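Local structure of uncharacterized oxidoreductase yvaA (Bacillus subtilis subsp. subtilis, 3GDO) at residues D26-Y31 with Y305-A310; H123-D128 with G300-Y305; G191-V196 with L217-L222. The protein catalyses the reversible NADPH-dependent reduction of scyllo-inosose to scyllo-inositol and belongs to the Gfo/Idh/MocA family of oxidoreductases. All blocks are in the same frame, centred on the assembly; numbering follows the deposited sequence.

Contact 1: D26-Y31 with Y305-A310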
loop_
_atom_site.group_PDB
_atom_site.type_symbol
_atom_site.label_atom_id
_atom_site.label_comp_id
_atom_site.label_asym_id
_atom_site.label_seq_id
_atom_site.Cartn_x
_atom_site.Cartn_y
_atom_site.Cartn_z
ATOM N N ASP B 26 -25.988 -18.765 -21.726
ATOM C CA ASP B 26 -26.120 -20.074 -22.375
ATOM C C ASP B 26 -26.303 -21.285 -21.450
ATOM O O ASP B 26 -26.974 -22.236 -21.839
ATOM C CB ASP B 26 -24.925 -20.296 -23.316
ATOM C CG ASP B 26 -25.036 -21.575 -24.126
ATOM O OD1 ASP B 26 -25.919 -21.631 -25.002
ATOM O OD2 ASP B 26 -24.235 -22.515 -23.903
ATOM N N VAL B 27 -25.698 -21.303 -20.259
ATOM C CA VAL B 27 -25.871 -22.496 -19.401
ATOM C C VAL B 27 -27.049 -22.407 -18.419
ATOM O O VAL B 27 -27.306 -23.343 -17.676
ATOM C CB VAL B 27 -24.574 -22.953 -18.664
ATOM C CG1 VAL B 27 -23.452 -23.219 -19.658
ATOM C CG2 VAL B 27 -24.145 -21.917 -17.610
ATOM N N LEU B 28 -27.742 -21.280 -18.396
ATOM C CA LEU B 28 -28.833 -21.083 -17.450
ATOM C C LEU B 28 -30.198 -21.298 -18.125
ATOM O O LEU B 28 -30.589 -20.507 -18.969
ATOM C CB LEU B 28 -28.755 -19.663 -16.868
ATOM C CG LEU B 28 -27.535 -19.393 -15.973
ATOM C CD1 LEU B 28 -27.504 -17.951 -15.540
ATOM C CD2 LEU B 28 -27.553 -20.345 -14.775
ATOM N N ASP B 29 -30.937 -22.349 -17.771
ATOM C CA ASP B 29 -32.238 -22.511 -18.459
ATOM C C ASP B 29 -33.316 -21.455 -18.179
ATOM O O ASP B 29 -34.312 -21.383 -18.921
ATOM C CB ASP B 29 -32.791 -23.947 -18.503
ATOM C CG ASP B 29 -32.268 -24.835 -17.397
ATOM O OD1 ASP B 29 -32.455 -24.499 -16.205
ATOM O OD2 ASP B 29 -31.723 -25.911 -17.723
ATOM N N GLU B 30 -33.097 -20.613 -17.162
ATOM C CA GLU B 30 -33.925 -19.445 -16.934
ATOM C C GLU B 30 -33.948 -18.467 -18.117
ATOM O O GLU B 30 -34.759 -17.530 -18.145
ATOM C CB GLU B 30 -33.430 -18.665 -15.706
ATOM C CG GLU B 30 -33.488 -19.395 -14.383
ATOM C CD GLU B 30 -32.157 -20.007 -14.007
ATOM O OE1 GLU B 30 -31.601 -20.795 -14.815
ATOM O OE2 GLU B 30 -31.674 -19.703 -12.896
ATOM N N TYR B 31 -33.020 -18.629 -19.063
ATOM C CA TYR B 31 -32.813 -17.620 -20.127
ATOM C C TYR B 31 -32.925 -18.182 -21.530
ATOM O O TYR B 31 -32.597 -19.338 -21.770
ATOM C CB TYR B 31 -31.428 -16.951 -19.999
ATOM C CG TYR B 31 -31.319 -16.034 -18.802
ATOM C CD1 TYR B 31 -31.810 -14.737 -18.860
ATOM C CD2 TYR B 31 -30.775 -16.490 -17.600
ATOM C CE1 TYR B 31 -31.730 -13.902 -17.769
ATOM C CE2 TYR B 31 -30.687 -15.668 -16.495
ATOM C CZ TYR B 31 -31.155 -14.358 -16.588
ATOM O OH TYR B 31 -31.100 -13.500 -15.495
ATOM N N TYR B 305 -24.809 -13.768 -10.308
ATOM C CA TYR B 305 -25.391 -12.503 -10.755
ATOM C C TYR B 305 -26.615 -12.778 -11.673
ATOM O O TYR B 305 -27.675 -12.169 -11.520
ATOM C CB TYR B 305 -24.368 -11.637 -11.496
ATOM C CG TYR B 305 -24.953 -10.383 -12.103
ATOM C CD1 TYR B 305 -24.937 -9.188 -11.400
ATOM C CD2 TYR B 305 -25.491 -10.383 -13.372
ATOM C CE1 TYR B 305 -25.445 -8.037 -11.931
ATOM C CE2 TYR B 305 -26.010 -9.223 -13.912
ATOM C CZ TYR B 305 -25.989 -8.064 -13.185
ATOM O OH TYR B 305 -26.493 -6.900 -13.696
ATOM N N TYR B 306 -26.481 -13.700 -12.613
ATOM C CA TYR B 306 -27.596 -13.889 -13.530
ATOM C C TYR B 306 -28.789 -14.691 -12.955
ATOM O O TYR B 306 -29.912 -14.466 -13.361
ATOM C CB TYR B 306 -27.129 -14.405 -14.903
ATOM C CG TYR B 306 -26.669 -13.278 -15.820
ATOM C CD1 TYR B 306 -27.560 -12.306 -16.234
ATOM C CD2 TYR B 306 -25.336 -13.193 -16.274
ATOM C CE1 TYR B 306 -27.159 -11.253 -17.058
ATOM C CE2 TYR B 306 -24.918 -12.162 -17.130
ATOM C CZ TYR B 306 -25.831 -11.195 -17.507
ATOM O OH TYR B 306 -25.489 -10.167 -18.352
ATOM N N ARG B 307 -28.539 -15.630 -12.045
ATOM C CA ARG B 307 -29.644 -16.312 -11.354
ATOM C C ARG B 307 -30.432 -15.297 -10.531
ATOM O O ARG B 307 -31.668 -15.369 -10.441
ATOM C CB ARG B 307 -29.133 -17.424 -10.461
ATOM C CG ARG B 307 -28.506 -18.567 -11.211
ATOM C CD ARG B 307 -27.953 -19.620 -10.231
ATOM N NE ARG B 307 -27.568 -20.829 -10.957
ATOM C CZ ARG B 307 -26.389 -21.434 -10.879
ATOM N NH1 ARG B 307 -25.450 -21.002 -10.058
ATOM N NH2 ARG B 307 -26.172 -22.537 -11.578
ATOM N N LYS B 308 -29.727 -14.325 -9.969
ATOM C CA LYS B 308 -30.386 -13.284 -9.192
ATOM C C LYS B 308 -31.179 -12.307 -10.057
ATOM O O LYS B 308 -32.299 -11.947 -9.688
ATOM C CB LYS B 308 -29.416 -12.566 -8.255
ATOM C CG LYS B 308 -29.454 -13.084 -6.816
ATOM C CD LYS B 308 -28.051 -13.298 -6.215
ATOM C CE LYS B 308 -28.028 -12.942 -4.718
ATOM N NZ LYS B 308 -29.022 -13.681 -3.877
ATOM N N ILE B 309 -30.620 -11.889 -11.195
ATOM C CA ILE B 309 -31.347 -11.054 -12.134
ATOM C C ILE B 309 -32.678 -11.751 -12.559
ATOM O O ILE B 309 -33.724 -11.120 -12.609
ATOM C CB ILE B 309 -30.489 -10.711 -13.409
ATOM C CG1 ILE B 309 -29.338 -9.743 -13.079
ATOM C CG2 ILE B 309 -31.371 -10.158 -14.573
ATOM C CD1 ILE B 309 -29.737 -8.259 -12.913
ATOM N N ALA B 310 -32.609 -13.040 -12.860
ATOM C CA ALA B 310 -33.793 -13.820 -13.183
ATOM C C ALA B 310 -34.837 -13.773 -12.045
ATOM O O ALA B 310 -36.046 -13.609 -12.300
ATOM C CB ALA B 310 -33.412 -15.246 -13.529
#
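Glu30 and Ala310 bring the backbones closest, CA to CA 6.8 Å, where the type I turn Leu28-Tyr31 meets the flank of helix 303-315. The turn links helix 15-26 to strand 31-37 in the Rossmann fold, and the helix, from the C-terminal half of the chain, packs on that fold. Tyr31 carries the contact. Its ring reaches the helix, OH donating a hydrogen bond to Tyr306 O, 2.6 Å away and near the plane of the Tyr31 ring. That carbonyl already receives Ala310 N from within the helix, so one oxygen is gripped by two donors. Ala310 CB sits 3.9 Å from Tyr31 CZ. The Tyr306 ring turns an edge toward the Tyr31 face in an offset edge-to-face pair, planes at 82°, while its hydroxyl bonds to His21. Leu28 has CG beside its backbone N (chi1 -67°). Its methyls meet different neighbours: CD1 touches Tyr306 CB at 3.6 Å, and Leu28 CD2 approaches Arg307 NE at 3.8 Å. Leu68 of strand 68-71 touches both Tyr31 and Ile309, and Ile6 of strand 6-11 touches Tyr31 and Ala310. At the more exposed margin the Glu30 carboxylate and Arg307 guanidinium lie nearly coplanar but without charged contact; Glu30 OE2 instead rests 3.8 Å from the aliphatic Arg307 CG.

Contact 2: H123-D128 with G300-Y305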
loop_
_atom_site.group_PDB
_atom_site.type_symbol
_atom_site.label_atom_id
_atom_site.label_comp_id
_atom_site.label_asym_id
_atom_site.label_seq_id
_atom_site.Cartn_x
_atom_site.Cartn_y
_atom_site.Cartn_z
ATOM N N HIS B 123 -21.400 -5.571 -12.016
ATOM C CA HIS B 123 -20.257 -5.574 -11.083
ATOM C C HIS B 123 -20.046 -6.981 -10.585
ATOM O O HIS B 123 -20.312 -7.310 -9.416
ATOM C CB HIS B 123 -20.431 -4.574 -9.933
ATOM C CG HIS B 123 -20.037 -3.176 -10.304
ATOM N ND1 HIS B 123 -18.722 -2.811 -10.546
ATOM C CD2 HIS B 123 -20.779 -2.063 -10.520
ATOM C CE1 HIS B 123 -18.672 -1.524 -10.849
ATOM N NE2 HIS B 123 -19.909 -1.044 -10.847
ATOM N N ASN B 124 -19.593 -7.821 -11.503
ATOM C CA ASN B 124 -19.542 -9.238 -11.218
ATOM C C ASN B 124 -18.382 -9.644 -10.329
ATOM O O ASN B 124 -18.391 -10.757 -9.847
ATOM C CB ASN B 124 -19.585 -10.089 -12.495
ATOM C CG ASN B 124 -18.348 -9.939 -13.358
ATOM O OD1 ASN B 124 -17.731 -8.889 -13.419
ATOM N ND2 ASN B 124 -17.994 -11.013 -14.047
ATOM N N ARG B 125 -17.401 -8.752 -10.110
ATOM C CA ARG B 125 -16.292 -9.077 -9.185
ATOM C C ARG B 125 -16.762 -9.243 -7.746
ATOM O O ARG B 125 -15.957 -9.612 -6.891
ATOM C CB ARG B 125 -15.135 -8.034 -9.209
ATOM C CG ARG B 125 -14.327 -7.879 -10.498
ATOM C CD ARG B 125 -14.647 -8.891 -11.530
ATOM N NE ARG B 125 -13.624 -8.943 -12.559
ATOM C CZ ARG B 125 -13.862 -8.934 -13.871
ATOM N NH1 ARG B 125 -15.098 -8.843 -14.355
ATOM N NH2 ARG B 125 -12.844 -9.013 -14.715
ATOM N N ARG B 126 -18.039 -8.974 -7.450
ATOM C CA ARG B 126 -18.572 -9.370 -6.150
ATOM C C ARG B 126 -18.682 -10.898 -6.075
ATOM O O ARG B 126 -18.899 -11.426 -4.998
ATOM C CB ARG B 126 -19.936 -8.766 -5.840
ATOM C CG ARG B 126 -19.973 -7.247 -5.720
ATOM C CD ARG B 126 -21.386 -6.787 -5.377
ATOM N NE ARG B 126 -21.527 -5.352 -5.564
ATOM C CZ ARG B 126 -22.650 -4.667 -5.366
ATOM N NH1 ARG B 126 -23.779 -5.272 -4.958
ATOM N NH2 ARG B 126 -22.654 -3.362 -5.595
ATOM N N TRP B 127 -18.585 -11.588 -7.207
ATOM C CA TRP B 127 -18.598 -13.087 -7.199
ATOM C C TRP B 127 -17.253 -13.717 -7.622
ATOM O O TRP B 127 -17.202 -14.889 -8.030
ATOM C CB TRP B 127 -19.845 -13.664 -7.950
ATOM C CG TRP B 127 -21.153 -13.199 -7.280
ATOM C CD1 TRP B 127 -21.869 -13.848 -6.279
ATOM C CD2 TRP B 127 -21.849 -11.968 -7.529
ATOM N NE1 TRP B 127 -22.943 -13.079 -5.893
ATOM C CE2 TRP B 127 -22.960 -11.927 -6.647
ATOM C CE3 TRP B 127 -21.613 -10.874 -8.387
ATOM C CZ2 TRP B 127 -23.843 -10.855 -6.614
ATOM C CZ3 TRP B 127 -22.499 -9.807 -8.357
ATOM C CH2 TRP B 127 -23.611 -9.813 -7.484
ATOM N N ASP B 128 -16.167 -12.934 -7.519
ATOM C CA ASP B 128 -14.788 -13.443 -7.629
ATOM C C ASP B 128 -14.486 -14.358 -6.433
ATOM O O ASP B 128 -14.976 -14.107 -5.313
ATOM C CB ASP B 128 -13.770 -12.290 -7.632
ATOM C CG ASP B 128 -13.533 -11.709 -9.011
ATOM O OD1 ASP B 128 -14.283 -12.035 -9.954
ATOM O OD2 ASP B 128 -12.561 -10.915 -9.178
ATOM N N GLY B 300 -15.375 -19.123 -7.282
ATOM C CA GLY B 300 -15.985 -17.933 -7.886
ATOM C C GLY B 300 -17.267 -18.346 -8.610
ATOM O O GLY B 300 -17.344 -19.469 -9.151
ATOM N N SER B 301 -18.258 -17.458 -8.639
ATOM C CA SER B 301 -19.616 -17.822 -9.118
ATOM C C SER B 301 -20.310 -16.689 -9.869
ATOM O O SER B 301 -21.263 -16.089 -9.345
ATOM C CB SER B 301 -20.458 -18.231 -7.898
ATOM O OG SER B 301 -21.724 -18.718 -8.287
ATOM N N TYR B 302 -19.829 -16.361 -11.071
ATOM C CA TYR B 302 -20.416 -15.258 -11.835
ATOM C C TYR B 302 -21.881 -15.566 -12.231
ATOM O O TYR B 302 -22.671 -14.651 -12.431
ATOM C CB TYR B 302 -19.614 -14.937 -13.119
ATOM C CG TYR B 302 -18.253 -14.223 -12.932
ATOM C CD1 TYR B 302 -17.902 -13.615 -11.722
ATOM C CD2 TYR B 302 -17.352 -14.147 -13.985
ATOM C CE1 TYR B 302 -16.669 -12.965 -11.570
ATOM C CE2 TYR B 302 -16.091 -13.484 -13.855
ATOM C CZ TYR B 302 -15.767 -12.913 -12.647
ATOM O OH TYR B 302 -14.567 -12.259 -12.508
ATOM N N LEU B 303 -22.209 -16.848 -12.370
ATOM C CA LEU B 303 -23.598 -17.292 -12.636
ATOM C C LEU B 303 -24.566 -16.689 -11.646
ATOM O O LEU B 303 -25.724 -16.372 -12.006
ATOM C CB LEU B 303 -23.720 -18.817 -12.577
ATOM C CG LEU B 303 -23.022 -19.608 -13.695
ATOM C CD1 LEU B 303 -23.231 -21.137 -13.473
ATOM C CD2 LEU B 303 -23.554 -19.149 -15.085
ATOM N N THR B 304 -24.095 -16.516 -10.405
ATOM C CA THR B 304 -24.950 -16.037 -9.335
ATOM C C THR B 304 -25.581 -14.688 -9.704
ATOM O O THR B 304 -26.784 -14.500 -9.464
ATOM C CB THR B 304 -24.205 -16.008 -7.958
ATOM O OG1 THR B 304 -23.721 -17.323 -7.665
ATOM C CG2 THR B 304 -25.092 -15.536 -6.810
ATOM N N TYR B 305 -24.809 -13.768 -10.308
ATOM C CA TYR B 305 -25.391 -12.503 -10.755
ATOM C C TYR B 305 -26.615 -12.778 -11.673
ATOM O O TYR B 305 -27.675 -12.169 -11.520
ATOM C CB TYR B 305 -24.368 -11.637 -11.496
ATOM C CG TYR B 305 -24.953 -10.383 -12.103
ATOM C CD1 TYR B 305 -24.937 -9.188 -11.400
ATOM C CD2 TYR B 305 -25.491 -10.383 -13.372
ATOM C CE1 TYR B 305 -25.445 -8.037 -11.931
ATOM C CE2 TYR B 305 -26.010 -9.223 -13.912
ATOM C CZ TYR B 305 -25.989 -8.064 -13.185
ATOM O OH TYR B 305 -26.493 -6.900 -13.696
#
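Asn124 CG stands between its backbone N and carbonyl carbon (chi1 67°), whereas Tyr302 CG lies beside its own N (chi1 -73°); these turns help bring the amide over the phenol ring. Asn124 ND2 hangs 3.0 Å above the centre of the Tyr302 ring, the amide plane inclined 44° to it, so the nitrogen meets the pi face. The other end of the amide is held as well: Asn124 OD1 accepts Arg125 NH1 at 2.8 Å, nearly within the guanidinium plane. Arg125, bent at chi2, also lays one guanidinium face against the tyrosine hydroxyl without bonding to it, and its far end forms a salt bridge with Glu257. The phenol itself donates to Asp128: Tyr302 OH is 2.6 Å from Asp128 OD1, on the syn side of the carboxylate and close to the ring plane. Tyr302 is thus covered on one face by the amide and bonded at its hydroxyl. Nearby the backbones are joined by Ser301 N to Trp127 O, 2.8 Å. Trp127 packs on Thr304 and Tyr305. Thr304 CG2 approaches the pyrrole nitrogen NE1 of Trp127 at 3.4 Å, and the benzo corner CZ3 reaches the edge of the Tyr305 ring, 3.9 Å from CD1. Tyr305 CB lies over one indole face, toward its rim, and Arg126 CB over the opposite one. Gln256 OE1 accepts from Tyr302 N. Here the chain leaves strand 119-122, at one edge of the parallel Rossmann sheet, and passes through a 3-10 turn into helix 129-139, consistent with the link between the Rossmann domain and the C-terminal alpha/beta domain of Gfo/Idh/MocA enzymes.

Contact 3: G191-V196 with L217-L222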
loop_
_atom_site.group_PDB
_atom_site.type_symbol
_atom_site.label_atom_id
_atom_site.label_comp_id
_atom_site.label_asym_id
_atom_site.label_seq_id
_atom_site.Cartn_x
_atom_site.Cartn_y
_atom_site.Cartn_z
ATOM N N GLY B 191 -20.067 0.486 2.888
ATOM C CA GLY B 191 -20.882 1.678 2.583
ATOM C C GLY B 191 -20.025 2.817 2.079
ATOM O O GLY B 191 -18.862 2.619 1.705
ATOM N N MET B 192 -20.574 4.020 2.062
ATOM C CA MET B 192 -19.866 5.160 1.540
ATOM C C MET B 192 -18.898 5.700 2.583
ATOM O O MET B 192 -19.234 5.737 3.782
ATOM C CB MET B 192 -20.851 6.271 1.109
ATOM C CG MET B 192 -21.563 6.033 -0.275
ATOM S SD MET B 192 -20.454 5.895 -1.717
ATOM C CE MET B 192 -20.386 7.571 -2.233
ATOM N N PRO B 193 -17.700 6.152 2.129
ATOM C CA PRO B 193 -16.725 6.773 3.016
ATOM C C PRO B 193 -17.079 8.237 3.277
ATOM O O PRO B 193 -17.985 8.781 2.663
ATOM C CB PRO B 193 -15.419 6.691 2.206
ATOM C CG PRO B 193 -15.875 6.811 0.781
ATOM C CD PRO B 193 -17.207 6.071 0.734
ATOM N N LYS B 194 -16.357 8.904 4.159
ATOM C CA LYS B 194 -16.650 10.310 4.320
ATOM C C LYS B 194 -15.758 11.217 3.498
ATOM O O LYS B 194 -16.058 12.398 3.358
ATOM C CB LYS B 194 -16.699 10.734 5.769
ATOM C CG LYS B 194 -15.587 10.282 6.654
ATOM C CD LYS B 194 -16.034 10.600 8.088
ATOM C CE LYS B 194 -15.094 10.049 9.155
ATOM N NZ LYS B 194 -13.871 10.900 9.271
ATOM N N ALA B 195 -14.684 10.661 2.924
ATOM C CA ALA B 195 -13.816 11.459 2.090
ATOM C C ALA B 195 -12.975 10.562 1.204
ATOM O O ALA B 195 -12.877 9.345 1.457
ATOM C CB ALA B 195 -12.954 12.393 2.941
ATOM N N VAL B 196 -12.415 11.153 0.146
ATOM C CA VAL B 196 -11.554 10.428 -0.793
ATOM C C VAL B 196 -10.333 11.299 -0.997
ATOM O O VAL B 196 -10.461 12.515 -1.225
ATOM C CB VAL B 196 -12.258 10.214 -2.164
ATOM C CG1 VAL B 196 -11.328 9.558 -3.218
ATOM C CG2 VAL B 196 -13.544 9.411 -2.006
ATOM N N LEU B 217 -9.925 5.883 0.787
ATOM C CA LEU B 217 -11.315 6.112 1.253
ATOM C C LEU B 217 -11.393 6.172 2.773
ATOM O O LEU B 217 -11.067 5.194 3.480
ATOM C CB LEU B 217 -12.298 5.074 0.697
ATOM C CG LEU B 217 -12.751 5.198 -0.766
ATOM C CD1 LEU B 217 -11.612 5.223 -1.771
ATOM C CD2 LEU B 217 -13.719 4.047 -1.142
ATOM N N ASP B 218 -11.795 7.352 3.250
ATOM C CA ASP B 218 -11.710 7.691 4.653
ATOM C C ASP B 218 -13.000 7.243 5.338
ATOM O O ASP B 218 -14.071 7.805 5.086
ATOM C CB ASP B 218 -11.468 9.216 4.805
ATOM C CG ASP B 218 -11.411 9.690 6.284
ATOM O OD1 ASP B 218 -11.384 8.864 7.231
ATOM O OD2 ASP B 218 -11.399 10.927 6.484
ATOM N N TYR B 219 -12.898 6.204 6.152
ATOM C CA TYR B 219 -14.014 5.783 6.998
ATOM C C TYR B 219 -13.651 6.016 8.479
ATOM O O TYR B 219 -14.010 5.217 9.312
ATOM C CB TYR B 219 -14.288 4.305 6.811
ATOM C CG TYR B 219 -14.778 3.871 5.432
ATOM C CD1 TYR B 219 -16.161 3.720 5.166
ATOM C CD2 TYR B 219 -13.874 3.573 4.410
ATOM C CE1 TYR B 219 -16.625 3.288 3.901
ATOM C CE2 TYR B 219 -14.323 3.125 3.159
ATOM C CZ TYR B 219 -15.697 2.998 2.903
ATOM O OH TYR B 219 -16.108 2.576 1.664
ATOM N N GLY B 220 -12.891 7.063 8.795
ATOM C CA GLY B 220 -12.553 7.367 10.204
ATOM C C GLY B 220 -11.444 6.447 10.691
ATOM O O GLY B 220 -10.282 6.552 10.259
ATOM N N LYS B 221 -11.788 5.545 11.596
ATOM C CA LYS B 221 -10.821 4.606 12.119
ATOM C C LYS B 221 -10.378 3.649 10.992
ATOM O O LYS B 221 -9.180 3.344 10.856
ATOM C CB LYS B 221 -11.419 3.845 13.288
ATOM C CG LYS B 221 -10.443 2.852 13.897
ATOM C CD LYS B 221 -11.113 2.034 15.010
ATOM C CE LYS B 221 -10.296 0.771 15.280
ATOM N NZ LYS B 221 -10.908 -0.058 16.350
ATOM N N LEU B 222 -11.348 3.202 10.199
ATOM C CA LEU B 222 -11.114 2.352 9.022
ATOM C C LEU B 222 -10.556 3.163 7.845
ATOM O O LEU B 222 -11.113 4.221 7.456
ATOM C CB LEU B 222 -12.405 1.640 8.596
ATOM C CG LEU B 222 -12.458 0.899 7.244
ATOM C CD1 LEU B 222 -11.366 -0.185 7.192
ATOM C CD2 LEU B 222 -13.856 0.269 6.949
#
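Pro193 sets CB over the face of the Tyr219 ring where strands 195-201 and 212-219 of a beta hairpin in the C-terminal domain begin and end. Pro193 CB stands 3.8 Å from the Tyr219 ring centroid and 13° off the normal, a CH-pi contact. The same ring points its hydroxyl at the backbone: Tyr219 OH donates to Gly191 O at 2.8 Å, nearly along the C=O axis, gripping the carbonyl of the first residue beyond helix 174-190. Pro193 CB also meets Leu217 CB at 3.8 Å, and Pro193 CG reaches Leu217 CG. Two backbone bonds join the segments: Lys194 N to Asp218 O, 2.7 Å, and Asp218 N to Ala195 O, 2.9 Å. Val196 faces Leu217 as an antiparallel non-hydrogen-bonded pair. The Asp218 carboxylate, with CG anti to its backbone N (chi1 178°), forms a long salt bridge from OD2 to Lys194 NZ, 3.7 Å away. Further out, Ile332 of helix 323-342 touches Pro193 and Val196, Leu187 of helix 174-190 touches Tyr219, and Lys343 of the second subunit packs on Asp218. Two donors position that carboxylate through OD1: Gln223 NE2, and Gly220 N, which closes an Asx turn at 2.8 Å from Asp218 OD1.

Contacts 1 and 2 both use helix 303-315 and share Tyr305; their centres lie about 12 Å apart, and Leu303 of contact 2 packs on Val27 and Leu28 of contact 1. Contact 1 is the more thoroughly buried, joining the helix to the Rossmann fold mainly through apolar and aromatic groups. Contact 2, its centre about 8 Å from the centre of the chain, is partly buried and depends more on polar side chains around an aromatic ring. Contact 3, also partly buried, has its centre about 21 Å from the chain's centre, on the opposite side from contact 1. It is a strand pairing rather than a loop against a helix, and it alone meets the second subunit.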